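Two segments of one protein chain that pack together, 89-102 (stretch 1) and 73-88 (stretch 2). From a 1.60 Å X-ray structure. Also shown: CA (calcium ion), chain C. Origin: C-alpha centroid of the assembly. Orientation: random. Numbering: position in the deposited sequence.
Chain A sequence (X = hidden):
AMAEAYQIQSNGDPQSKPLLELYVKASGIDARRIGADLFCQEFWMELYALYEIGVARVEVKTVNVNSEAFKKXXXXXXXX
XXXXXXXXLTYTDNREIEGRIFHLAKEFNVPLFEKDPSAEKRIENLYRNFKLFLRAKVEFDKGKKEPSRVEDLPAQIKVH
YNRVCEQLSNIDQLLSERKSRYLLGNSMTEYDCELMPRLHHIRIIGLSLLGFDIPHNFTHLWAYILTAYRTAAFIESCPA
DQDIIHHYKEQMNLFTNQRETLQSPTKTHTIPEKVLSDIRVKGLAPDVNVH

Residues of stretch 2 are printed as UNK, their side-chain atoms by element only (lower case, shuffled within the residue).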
ATOM      1  N   LEU A  89      -5.891 -12.708 -10.903  1.00 27.28           N
ATOM      2  CA  LEU A  89      -5.760 -11.373 -10.316  1.00 26.63           C
ATOM      3  C   LEU A  89      -4.673 -11.319  -9.268  1.00 28.77           C
ATOM      4  O   LEU A  89      -4.431 -12.272  -8.516  1.00 35.48           O
ATOM      5  CB  LEU A  89      -7.084 -10.888  -9.719  1.00 30.59           C
ATOM      6  CG  LEU A  89      -8.227 -10.597 -10.687  1.00 35.83           C
ATOM      7  CD1 LEU A  89      -9.510 -10.228  -9.908  1.00 34.81           C
ATOM      8  CD2 LEU A  89      -7.876  -9.510 -11.730  1.00 35.04           C
ATOM      9  N   THR A  90      -3.992 -10.180  -9.248  1.00 28.48           N
ATOM     10  CA  THR A  90      -2.960  -9.893  -8.279  1.00 28.08           C
ATOM     11  C   THR A  90      -3.244  -8.513  -7.694  1.00 30.40           C
ATOM     12  O   THR A  90      -3.318  -7.536  -8.423  1.00 43.51           O
ATOM     13  CB  THR A  90      -1.578  -9.891  -8.920  1.00 35.97           C
ATOM     14  OG1 THR A  90      -1.337 -11.197  -9.462  1.00 34.16           O
ATOM     15  CG2 THR A  90      -0.511  -9.565  -7.909  1.00 44.03           C
ATOM     16  N   TYR A  91      -3.467  -8.443  -6.390  1.00 23.66           N
ATOM     17  CA  TYR A  91      -3.735  -7.175  -5.714  1.00 22.16           C
ATOM     18  C   TYR A  91      -2.480  -6.746  -4.967  1.00 24.60           C
ATOM     19  O   TYR A  91      -2.177  -7.264  -3.875  1.00 23.65           O
ATOM     20  CB  TYR A  91      -4.898  -7.336  -4.729  1.00 20.88           C
ATOM     21  CG  TYR A  91      -6.107  -8.097  -5.270  1.00 23.15           C
ATOM     22  CD1 TYR A  91      -7.052  -7.462  -6.052  1.00 27.48           C
ATOM     23  CD2 TYR A  91      -6.286  -9.442  -4.992  1.00 28.62           C
ATOM     24  CE1 TYR A  91      -8.196  -8.145  -6.532  1.00 37.55           C
ATOM     25  CE2 TYR A  91      -7.438 -10.148  -5.452  1.00 29.45           C
ATOM     26  CZ  TYR A  91      -8.381  -9.484  -6.236  1.00 26.84           C
ATOM     27  OH  TYR A  91      -9.502 -10.155  -6.753  1.00 27.18           O
ATOM     28  N   THR A  92      -1.734  -5.801  -5.540  1.00 22.98           N
ATOM     29  CA  THR A  92      -0.468  -5.384  -4.940  1.00 25.51           C
ATOM     30  C   THR A  92      -0.618  -4.113  -4.104  1.00 25.76           C
ATOM     31  O   THR A  92       0.217  -3.857  -3.250  1.00 29.01           O
ATOM     32  CB  THR A  92       0.641  -5.181  -6.002  1.00 28.04           C
ATOM     33  OG1 THR A  92       0.257  -4.131  -6.892  1.00 33.26           O
ATOM     34  CG2 THR A  92       0.849  -6.482  -6.780  1.00 27.47           C
ATOM     35  N   ASP A  93      -1.701  -3.355  -4.300  1.00 22.62           N
ATOM     36  CA  ASP A  93      -1.909  -2.062  -3.685  1.00 21.59           C
ATOM     37  C   ASP A  93      -2.908  -2.245  -2.567  1.00 24.74           C
ATOM     38  O   ASP A  93      -3.901  -2.983  -2.736  1.00 26.08           O
ATOM     39  CB  ASP A  93      -2.451  -1.048  -4.692  1.00 25.80           C
ATOM     40  CG  ASP A  93      -2.580   0.359  -4.119  1.00 26.31           C
ATOM     41  OD1 ASP A  93      -3.480   0.587  -3.283  1.00 26.59           O
ATOM     42  OD2 ASP A  93      -1.787   1.268  -4.505  1.00 24.21           O
ATOM     43  N   ASN A  94      -2.655  -1.614  -1.429  1.00 21.13           N
ATOM     44  CA  ASN A  94      -3.522  -1.833  -0.240  1.00 22.68           C
ATOM     45  C   ASN A  94      -4.968  -1.445  -0.508  1.00 21.86           C
ATOM     46  O   ASN A  94      -5.920  -2.034   0.099  1.00 26.00           O
ATOM     47  CB  ASN A  94      -2.934  -1.145   1.016  1.00 22.75           C
ATOM     48  CG  ASN A  94      -1.671  -1.847   1.536  1.00 22.17           C
ATOM     49  OD1 ASN A  94      -1.204  -2.819   0.933  1.00 22.81           O
ATOM     50  ND2 ASN A  94      -1.174  -1.413   2.683  1.00 25.33           N
ATOM     51  N   ARG A  95      -5.192  -0.476  -1.396  1.00 22.68           N
ATOM     52  CA  ARG A  95      -6.585  -0.118  -1.766  1.00 24.75           C
ATOM     53  C   ARG A  95      -7.281  -1.338  -2.445  1.00 28.16           C
ATOM     54  O   ARG A  95      -8.455  -1.629  -2.185  1.00 28.60           O
ATOM     55  CB  ARG A  95      -6.612   1.097  -2.732  1.00 22.18           C
ATOM     56  CG  ARG A  95      -6.143   2.377  -2.067  1.00 21.72           C
ATOM     57  CD  ARG A  95      -5.882   3.489  -3.088  1.00 28.63           C
ATOM     58  NE  ARG A  95      -4.697   3.204  -3.910  1.00 23.74           N
ATOM     59  CZ  ARG A  95      -4.404   3.819  -5.048  1.00 24.99           C
ATOM     60  NH1 ARG A  95      -5.119   4.848  -5.488  1.00 24.28           N
ATOM     61  NH2 ARG A  95      -3.298   3.483  -5.714  1.00 23.17           N
ATOM     62  N   GLU A  96      -6.564  -2.008  -3.335  1.00 23.92           N
ATOM     63  CA  GLU A  96      -7.046  -3.176  -4.070  1.00 25.95           C
ATOM     64  C   GLU A  96      -7.329  -4.360  -3.130  1.00 27.50           C
ATOM     65  O   GLU A  96      -8.382  -5.004  -3.217  1.00 25.70           O
ATOM     66  CB  GLU A  96      -6.001  -3.607  -5.100  1.00 24.16           C
ATOM     67  CG  GLU A  96      -5.745  -2.598  -6.209  1.00 29.46           C
ATOM     68  CD  GLU A  96      -4.516  -2.971  -7.074  1.00 35.78           C
ATOM     69  OE1 GLU A  96      -3.608  -3.707  -6.626  1.00 26.23           O
ATOM     70  OE2 GLU A  96      -4.475  -2.516  -8.224  1.00 52.84           O
ATOM     71  N   ILE A  97      -6.415  -4.619  -2.197  1.00 21.21           N
ATOM     72  CA  ILE A  97      -6.563  -5.761  -1.260  1.00 19.57           C
ATOM     73  C   ILE A  97      -7.776  -5.483  -0.399  1.00 22.88           C
ATOM     74  O   ILE A  97      -8.658  -6.340  -0.268  1.00 26.23           O
ATOM     75  CB  ILE A  97      -5.300  -5.966  -0.390  1.00 22.59           C
ATOM     76  CG1 ILE A  97      -4.082  -6.290  -1.278  1.00 21.46           C
ATOM     77  CG2 ILE A  97      -5.488  -7.041   0.675  1.00 23.19           C
ATOM     78  CD1 ILE A  97      -2.731  -6.194  -0.498  1.00 23.29           C
ATOM     79  N   GLU A  98      -7.858  -4.297   0.179  1.00 20.53           N
ATOM     80  CA  GLU A  98      -9.010  -3.968   1.044  1.00 22.93           C
ATOM     81  C   GLU A  98     -10.311  -4.054   0.255  1.00 22.78           C
ATOM     82  O   GLU A  98     -11.323  -4.535   0.767  1.00 24.37           O
ATOM     83  CB  GLU A  98      -8.924  -2.576   1.599  1.00 24.47           C
ATOM     84  CG  GLU A  98      -9.968  -2.275   2.646  1.00 28.21           C
ATOM     85  CD  GLU A  98      -9.810  -0.863   3.164  1.00 34.78           C
ATOM     86  OE1 GLU A  98      -9.237  -0.707   4.239  1.00 26.02           O
ATOM     87  OE2 GLU A  98     -10.167   0.105   2.468  1.00 34.48           O
ATOM     88  N   GLY A  99     -10.275  -3.538  -0.982  1.00 22.17           N
ATOM     89  CA  GLY A  99     -11.458  -3.521  -1.882  1.00 23.64           C
ATOM     90  C   GLY A  99     -12.027  -4.913  -2.099  1.00 25.84           C
ATOM     91  O   GLY A  99     -13.251  -5.150  -2.063  1.00 26.64           O
ATOM     92  N   ARG A 100     -11.146  -5.856  -2.332  1.00 24.57           N
ATOM     93  CA  ARG A 100     -11.580  -7.232  -2.601  1.00 25.86           C
ATOM     94  C   ARG A 100     -12.161  -7.863  -1.315  1.00 27.61           C
ATOM     95  O   ARG A 100     -13.193  -8.549  -1.343  1.00 28.00           O
ATOM     96  CB  ARG A 100     -10.443  -8.084  -3.168  1.00 28.98           C
ATOM     97  CG  ARG A 100     -10.860  -9.553  -3.467  1.00 25.88           C
ATOM     98  CD  ARG A 100     -12.065  -9.642  -4.444  1.00 25.56           C
ATOM     99  NE  ARG A 100     -12.308 -11.055  -4.727  1.00 28.62           N
ATOM    100  CZ  ARG A 100     -13.513 -11.624  -4.820  1.00 32.83           C
ATOM    101  NH1 ARG A 100     -14.620 -10.914  -4.668  1.00 32.97           N
ATOM    102  NH2 ARG A 100     -13.595 -12.940  -5.040  1.00 29.54           N
ATOM    103  N   ILE A 101     -11.516  -7.624  -0.179  1.00 23.34           N
ATOM    104  CA  ILE A 101     -11.997  -8.189   1.099  1.00 22.38           C
ATOM    105  C   ILE A 101     -13.324  -7.525   1.474  1.00 23.25           C
ATOM    106  O   ILE A 101     -14.240  -8.202   1.948  1.00 24.98           O
ATOM    107  CB  ILE A 101     -10.933  -8.076   2.216  1.00 26.02           C
ATOM    108  CG1 ILE A 101      -9.608  -8.726   1.785  1.00 27.35           C
ATOM    109  CG2 ILE A 101     -11.469  -8.689   3.539  1.00 23.71           C
ATOM    110  CD1 ILE A 101      -8.453  -8.391   2.761  1.00 22.46           C
ATOM    111  N   PHE A 102     -13.450  -6.220   1.249  1.00 24.47           N
ATOM    112  CA  PHE A 102     -14.672  -5.455   1.511  1.00 24.99           C
ATOM    113  C   PHE A 102     -15.825  -6.028   0.688  1.00 31.86           C
ATOM    114  O   PHE A 102     -16.960  -6.158   1.205  1.00 29.76           O
ATOM    115  CB  PHE A 102     -14.452  -4.004   1.087  1.00 26.51           C
ATOM    116  CG  PHE A 102     -15.658  -3.111   1.255  1.00 30.95           C
ATOM    117  CD1 PHE A 102     -15.754  -2.291   2.360  1.00 31.72           C
ATOM    118  CD2 PHE A 102     -16.643  -3.056   0.297  1.00 39.58           C
ATOM    119  CE1 PHE A 102     -16.844  -1.440   2.530  1.00 39.30           C
ATOM    120  CE2 PHE A 102     -17.746  -2.235   0.473  1.00 35.96           C
ATOM    121  CZ  PHE A 102     -17.821  -1.414   1.588  1.00 30.23           C
ATOM    122  N   UNK A  73       9.302 -11.228  -9.494  1.00 33.62           N
ATOM    123  CA  UNK A  73       7.883 -11.651  -9.560  1.00 40.13           C
ATOM    124  C   UNK A  73       6.847 -10.532  -9.371  1.00 39.14           C
ATOM    125  O   UNK A  73       5.798 -10.561 -10.015  1.00 38.26           O
ATOM    126  c   UNK A  73       7.605 -12.789  -8.582  1.00 45.72           C
ATOM    127  c   UNK A  73       8.250 -14.082  -9.005  1.00 54.67           C
ATOM    128  o   UNK A  73       8.800 -14.195 -10.099  1.00 55.91           O
ATOM    129  n   UNK A  73       8.182 -15.079  -8.142  1.00 60.36           N
ATOM    130  N   UNK A  74       7.144  -9.544  -8.520  1.00 37.07           N
ATOM    131  CA  UNK A  74       6.212  -8.442  -8.240  1.00 33.07           C
ATOM    132  C   UNK A  74       6.725  -7.051  -8.576  1.00 34.39           C
ATOM    133  O   UNK A  74       6.145  -6.030  -8.180  1.00 37.84           O
ATOM    134  c   UNK A  74       3.761 -10.056  -6.916  1.00 33.42           C
ATOM    135  c   UNK A  74       3.807 -12.255  -6.004  1.00 36.99           C
ATOM    136  c   UNK A  74       3.140 -11.257  -6.677  1.00 38.55           C
ATOM    137  c   UNK A  74       5.118 -12.060  -5.579  1.00 45.72           C
ATOM    138  c   UNK A  74       5.741  -8.537  -6.786  1.00 34.60           C
ATOM    139  c   UNK A  74       5.071  -9.830  -6.483  1.00 33.48           C
ATOM    140  c   UNK A  74       5.744 -10.842  -5.820  1.00 34.68           C
ATOM    141  N   UNK A  75       7.808  -7.006  -9.355  1.00 34.92           N
ATOM    142  CA  UNK A  75       8.322  -5.758  -9.902  1.00 33.51           C
ATOM    143  C   UNK A  75       8.374  -4.622  -8.898  1.00 29.89           C
ATOM    144  O   UNK A  75       8.001  -3.491  -9.210  1.00 35.43           O
ATOM    145  c   UNK A  75       6.652  -5.781 -13.409  1.00 31.45           C
ATOM    146  c   UNK A  75       7.552  -6.280 -12.307  1.00 29.77           C
ATOM    147  c   UNK A  75       9.033  -6.417 -12.862  1.00 26.65           C
ATOM    148  c   UNK A  75       7.531  -5.329 -11.132  1.00 33.01           C
ATOM    149  N   UNK A  76       8.884  -4.912  -7.707  1.00 32.58           N
ATOM    150  CA  UNK A  76       9.120  -3.875  -6.694  1.00 39.22           C
ATOM    151  C   UNK A  76       7.978  -3.645  -5.713  1.00 37.40           C
ATOM    152  O   UNK A  76       8.091  -2.855  -4.777  1.00 39.07           O
ATOM    153  N   UNK A  77       6.843  -4.285  -5.948  1.00 32.92           N
ATOM    154  CA  UNK A  77       5.756  -4.149  -4.994  1.00 30.81           C
ATOM    155  C   UNK A  77       6.159  -4.801  -3.691  1.00 29.68           C
ATOM    156  O   UNK A  77       6.902  -5.787  -3.700  1.00 29.08           O
ATOM    157  c   UNK A  77       4.503  -4.783  -5.563  1.00 26.67           C
ATOM    158  N   UNK A  78       5.629  -4.289  -2.564  1.00 25.33           N
ATOM    159  CA  UNK A  78       5.974  -4.824  -1.254  1.00 23.00           C
ATOM    160  C   UNK A  78       4.781  -5.510  -0.618  1.00 27.62           C
ATOM    161  O   UNK A  78       3.605  -5.115  -0.918  1.00 25.31           O
ATOM    162  c   UNK A  78       6.369  -3.669  -0.305  1.00 30.09           C
ATOM    163  o   UNK A  78       9.369  -4.092  -1.970  1.00 41.21           O
ATOM    164  c   UNK A  78       7.631  -2.931  -0.758  1.00 30.61           C
ATOM    165  n   UNK A  78       9.192  -4.454   0.244  1.00 30.54           N
ATOM    166  c   UNK A  78       8.809  -3.868  -0.873  1.00 35.75           C
ATOM    167  N   UNK A  79       5.057  -6.474   0.288  1.00 27.28           N
ATOM    168  CA  UNK A  79       3.958  -7.024   1.035  1.00 22.71           C
ATOM    169  C   UNK A  79       3.315  -5.932   1.842  1.00 22.53           C
ATOM    170  O   UNK A  79       3.968  -4.949   2.179  1.00 27.43           O
ATOM    171  c   UNK A  79       6.324  -7.108   0.681  1.00 23.76           C
ATOM    172  c   UNK A  79       5.910  -8.365   1.341  1.00 29.07           C
ATOM    173  c   UNK A  79       4.603  -8.070   1.944  1.00 26.42           C
ATOM    174  N   UNK A  80       2.011  -6.086   2.130  1.00 25.47           N
ATOM    175  CA  UNK A  80       1.154  -7.196   1.727  1.00 23.45           C
ATOM    176  C   UNK A  80       0.768  -7.174   0.252  1.00 26.04           C
ATOM    177  O   UNK A  80       0.542  -6.110  -0.359  1.00 22.96           O
ATOM    178  c   UNK A  80       1.257  -5.044   2.867  1.00 22.73           C
ATOM    179  c   UNK A  80      -0.136  -5.480   2.756  1.00 19.89           C
ATOM    180  c   UNK A  80      -0.112  -6.966   2.544  1.00 23.80           C
ATOM    181  N   UNK A  81       0.707  -8.381  -0.314  1.00 24.76           N
ATOM    182  CA  UNK A  81       0.269  -8.603  -1.678  1.00 21.77           C
ATOM    183  C   UNK A  81      -0.701  -9.809  -1.605  1.00 23.79           C
ATOM    184  O   UNK A  81      -0.409 -10.801  -0.943  1.00 23.93           O
ATOM    185  c   UNK A  81       0.933  -9.408  -3.977  1.00 25.28           C
ATOM    186  c   UNK A  81       2.298  -7.745  -2.883  1.00 24.10           C
ATOM    187  c   UNK A  81       3.660  -8.101  -3.454  1.00 22.26           C
ATOM    188  c   UNK A  81       1.448  -8.976  -2.648  1.00 23.21           C
ATOM    189  N   UNK A  82      -1.825  -9.734  -2.313  1.00 23.87           N
ATOM    190  CA  UNK A  82      -2.832 -10.784  -2.316  1.00 24.80           C
ATOM    191  C   UNK A  82      -3.059 -11.270  -3.730  1.00 25.11           C
ATOM    192  O   UNK A  82      -3.191 -10.425  -4.679  1.00 26.07           O
ATOM    193  c   UNK A  82      -4.135 -10.316  -1.668  1.00 24.93           C
ATOM    194  s   UNK A  82      -6.515 -10.907  -0.409  1.00 27.56           S
ATOM    195  c   UNK A  82      -7.433  -9.870  -1.504  1.00 25.16           C
ATOM    196  c   UNK A  82      -5.106 -11.467  -1.390  1.00 26.47           C
ATOM    197  N   UNK A  83      -3.046 -12.619  -3.889  1.00 23.39           N
ATOM    198  CA  UNK A  83      -3.202 -13.260  -5.180  1.00 24.26           C
ATOM    199  C   UNK A  83      -4.487 -14.035  -5.227  1.00 23.24           C
ATOM    200  O   UNK A  83      -4.824 -14.744  -4.247  1.00 30.94           O
ATOM    201  c   UNK A  83      -2.154 -14.664  -6.956  1.00 32.36           C
ATOM    202  c   UNK A  83      -0.704 -13.677  -5.217  1.00 36.95           C
ATOM    203  c   UNK A  83      -2.071 -14.280  -5.503  1.00 25.09           C
ATOM    204  c   UNK A  83      -0.496 -12.473  -5.888  1.00 38.43           C
ATOM    205  N   UNK A  84      -5.228 -13.844  -6.312  1.00 26.54           N
ATOM    206  CA  UNK A  84      -6.457 -14.677  -6.549  1.00 24.64           C
ATOM    207  C   UNK A  84      -6.283 -15.328  -7.911  1.00 22.11           C
ATOM    208  O   UNK A  84      -6.775 -14.879  -8.935  1.00 25.00           O
ATOM    209  o   UNK A  84     -10.056 -12.565  -5.778  1.00 28.87           O
ATOM    210  c   UNK A  84     -10.203 -13.806  -5.969  1.00 35.07           C
ATOM    211  c   UNK A  84      -9.016 -14.668  -6.402  1.00 28.98           C
ATOM    212  c   UNK A  84      -7.719 -13.851  -6.465  1.00 28.67           C
ATOM    213  o   UNK A  84     -11.318 -14.361  -5.853  1.00 31.60           O
ATOM    214  N   UNK A  85      -5.532 -16.407  -7.903  1.00 29.43           N
ATOM    215  CA  UNK A  85      -5.058 -17.026  -9.134  1.00 34.47           C
ATOM    216  C   UNK A  85      -6.197 -17.503 -10.030  1.00 31.25           C
ATOM    217  O   UNK A  85      -6.130 -17.357 -11.244  1.00 31.88           O
ATOM    218  c   UNK A  85      -1.989 -19.245  -9.218  1.00 27.97           C
ATOM    219  c   UNK A  85      -2.897 -18.104  -9.537  1.00 40.33           C
ATOM    220  o   UNK A  85      -2.062 -19.808  -8.121  1.00 43.13           O
ATOM    221  o   UNK A  85      -1.195 -19.556 -10.117  1.00 41.28           O
ATOM    222  c   UNK A  85      -4.148 -18.181  -8.801  1.00 43.16           C
ATOM    223  N   UNK A  86      -7.271 -18.013  -9.432  1.00 29.30           N
ATOM    224  CA  UNK A  86      -8.359 -18.545 -10.234  1.00 33.21           C
ATOM    225  C   UNK A  86      -9.048 -17.448 -11.061  1.00 32.69           C
ATOM    226  O   UNK A  86      -9.646 -17.752 -12.079  1.00 36.93           O
ATOM    227  o   UNK A  86      -9.264 -22.448  -7.407  1.00 53.12           O
ATOM    228  c   UNK A  86      -8.703 -20.503  -8.626  1.00 53.35           C
ATOM    229  c   UNK A  86      -9.358 -19.334  -9.353  1.00 33.34           C
ATOM    230  c   UNK A  86      -9.652 -21.314  -7.754  1.00 58.16           C
ATOM    231  o   UNK A  86     -10.755 -20.832  -7.406  1.00 54.15           O
ATOM    232  N   UNK A  87      -8.973 -16.178 -10.619  1.00 27.94           N
ATOM    233  CA  UNK A  87      -9.447 -15.037 -11.427  1.00 26.63           C
ATOM    234  C   UNK A  87      -8.322 -14.356 -12.212  1.00 30.30           C
ATOM    235  O   UNK A  87      -8.545 -13.332 -12.825  1.00 31.98           O
ATOM    236  c   UNK A  87     -13.245 -13.795  -8.396  1.00 52.23           C
ATOM    237  c   UNK A  87     -10.086 -13.995 -10.523  1.00 35.78           C
ATOM    238  c   UNK A  87     -11.237 -14.513  -9.691  1.00 37.58           C
ATOM    239  n   UNK A  87     -14.247 -14.110  -9.449  1.00 59.30           N
ATOM    240  c   UNK A  87     -11.930 -13.357  -8.999  1.00 42.90           C
ATOM    241  N   UNK A  88      -7.124 -14.937 -12.208  1.00 28.96           N
ATOM    242  CA  UNK A  88      -5.918 -14.297 -12.766  1.00 34.75           C
ATOM    243  C   UNK A  88      -5.614 -12.916 -12.182  1.00 37.94           C
ATOM    244  O   UNK A  88      -5.111 -12.048 -12.889  1.00 44.06           O
ATOM    245  c   UNK A  88      -6.035 -14.156 -14.287  1.00 34.86           C
ATOM    246  o   UNK A  88      -6.532 -16.428 -17.110  1.00 45.90           O
ATOM    247  c   UNK A  88      -6.067 -15.467 -16.453  1.00 55.22           C
ATOM    248  o   UNK A  88      -5.347 -14.568 -16.949  1.00 53.23           O
ATOM    249  c   UNK A  88      -6.414 -15.433 -14.977  1.00 42.62           C
TER
HETATM  250 CA    CA C1002       1.171  -3.577  -0.849  1.00 32.61          CA
HETATM  251  O   HOH W   1       3.178  -2.573  -2.748  1.00 34.13           O
HETATM  252  O   HOH W   2       2.867  -2.284   0.777  1.00 36.48           O
HETATM  253  O   HOH W   3      -2.349 -11.407 -11.916  1.00 42.80           O

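Position 73 has two carbons. One oxygen and one nitrogen on the second carbon mark an amide, and this is Asn73. It is out of reach of stretch 1.

Position 74 has one carbon and a ring of six carbons. The ring edge meets Thr90. No hydroxyl is present, so this is Phe74. Its CE1 lies 4.2 Å from CG2 of Thr90.

Position 75 has four carbons forked at the second: Leu75. It leaves the helix with positive phi.

Position 76 has no side-chain atoms. Its phi of 92° would jam a CB against the preceding carbonyl. This is Gly76.

Position 77 has one carbon, and its CB lies 3.9 Å from CB of Thr92. This is Ala77. Its N bonds to O of Phe74 (2.9 Å), closing a type I' turn.

Position 78 has three carbons, the third carrying oxygen and nitrogen: Gln78. Its end leads away from stretch 1, but its backbone O binds calcium at 2.9 Å.

Position 79 has three carbons closing a ring onto N: Pro79. It points away from stretch 1.

Position 80 has the same closed ring, preceded by a cis peptide bond, and the ring touches Asn94 and Ile97. This is Pro80. Its CG is 3.4 Å from OD1 of Asn94, and its CB is 4.1 Å from CD1 of Ile97.

Position 81 has four carbons forked at the first, one arm two carbons long, and they touch Thr92. This is Ile81. Its CG2 lies 4.1 Å from CG2 of Thr92. Its CA makes a CA-H...O contact with O of Tyr91 (3.6 Å).

Position 82 is an unbranched chain of two carbons, sulfur and one carbon, and it touches Tyr91 and Ile101. This is Met82. Its CE packs 3.7 Å from CD2 of Tyr91 and 4.1 Å from CG1 of Ile101.

Position 83 has four carbons, again forked at the first with one longer arm, and they touch Thr90. This is Ile83. Its CD1 reaches CG2 of Thr90 at 3.5 Å.

Position 84 has three carbons, the third carrying two oxygens that meet Tyr91 and Arg100. This is Glu84. Its OE1 accepts from OH of Tyr91 (2.7 Å) and NE of Arg100 (2.9 Å). Its OE2 forms a salt bridge with NH2 of Arg100 (2.8 Å).

Positions 85 and 86 each have three carbons ending in two oxygens: Glu85 and Glu86. Both point away from stretch 1.

Position 87 has four carbons in a row ending in nitrogen, and the chain touches Arg100. This is Lys87. Its CE lies 3.5 Å from NH2 of Arg100.

Position 88 has three carbons and two terminal oxygens: Glu88. It joins directly to Leu89.

The contact is an antiparallel hairpin backed by a helix. N and O of Met82 pair with O and N of Tyr91 (2.9 and 2.6 Å). N and O of Glu84 pair likewise with O and N of Leu89 (2.8 and 3.1 Å). Met82 and Glu84 share a sheet face with Leu89 and Tyr91. There Met82 packs against Ile97 and Ile101, while Glu84 ties strand to helix through Arg100. At the other end, calcium gathers O of Gln78 and Pro80 with O of Thr92 (2.6 Å).

Stretch 2 (73-88) NFLGAQPPIMIEEEKE
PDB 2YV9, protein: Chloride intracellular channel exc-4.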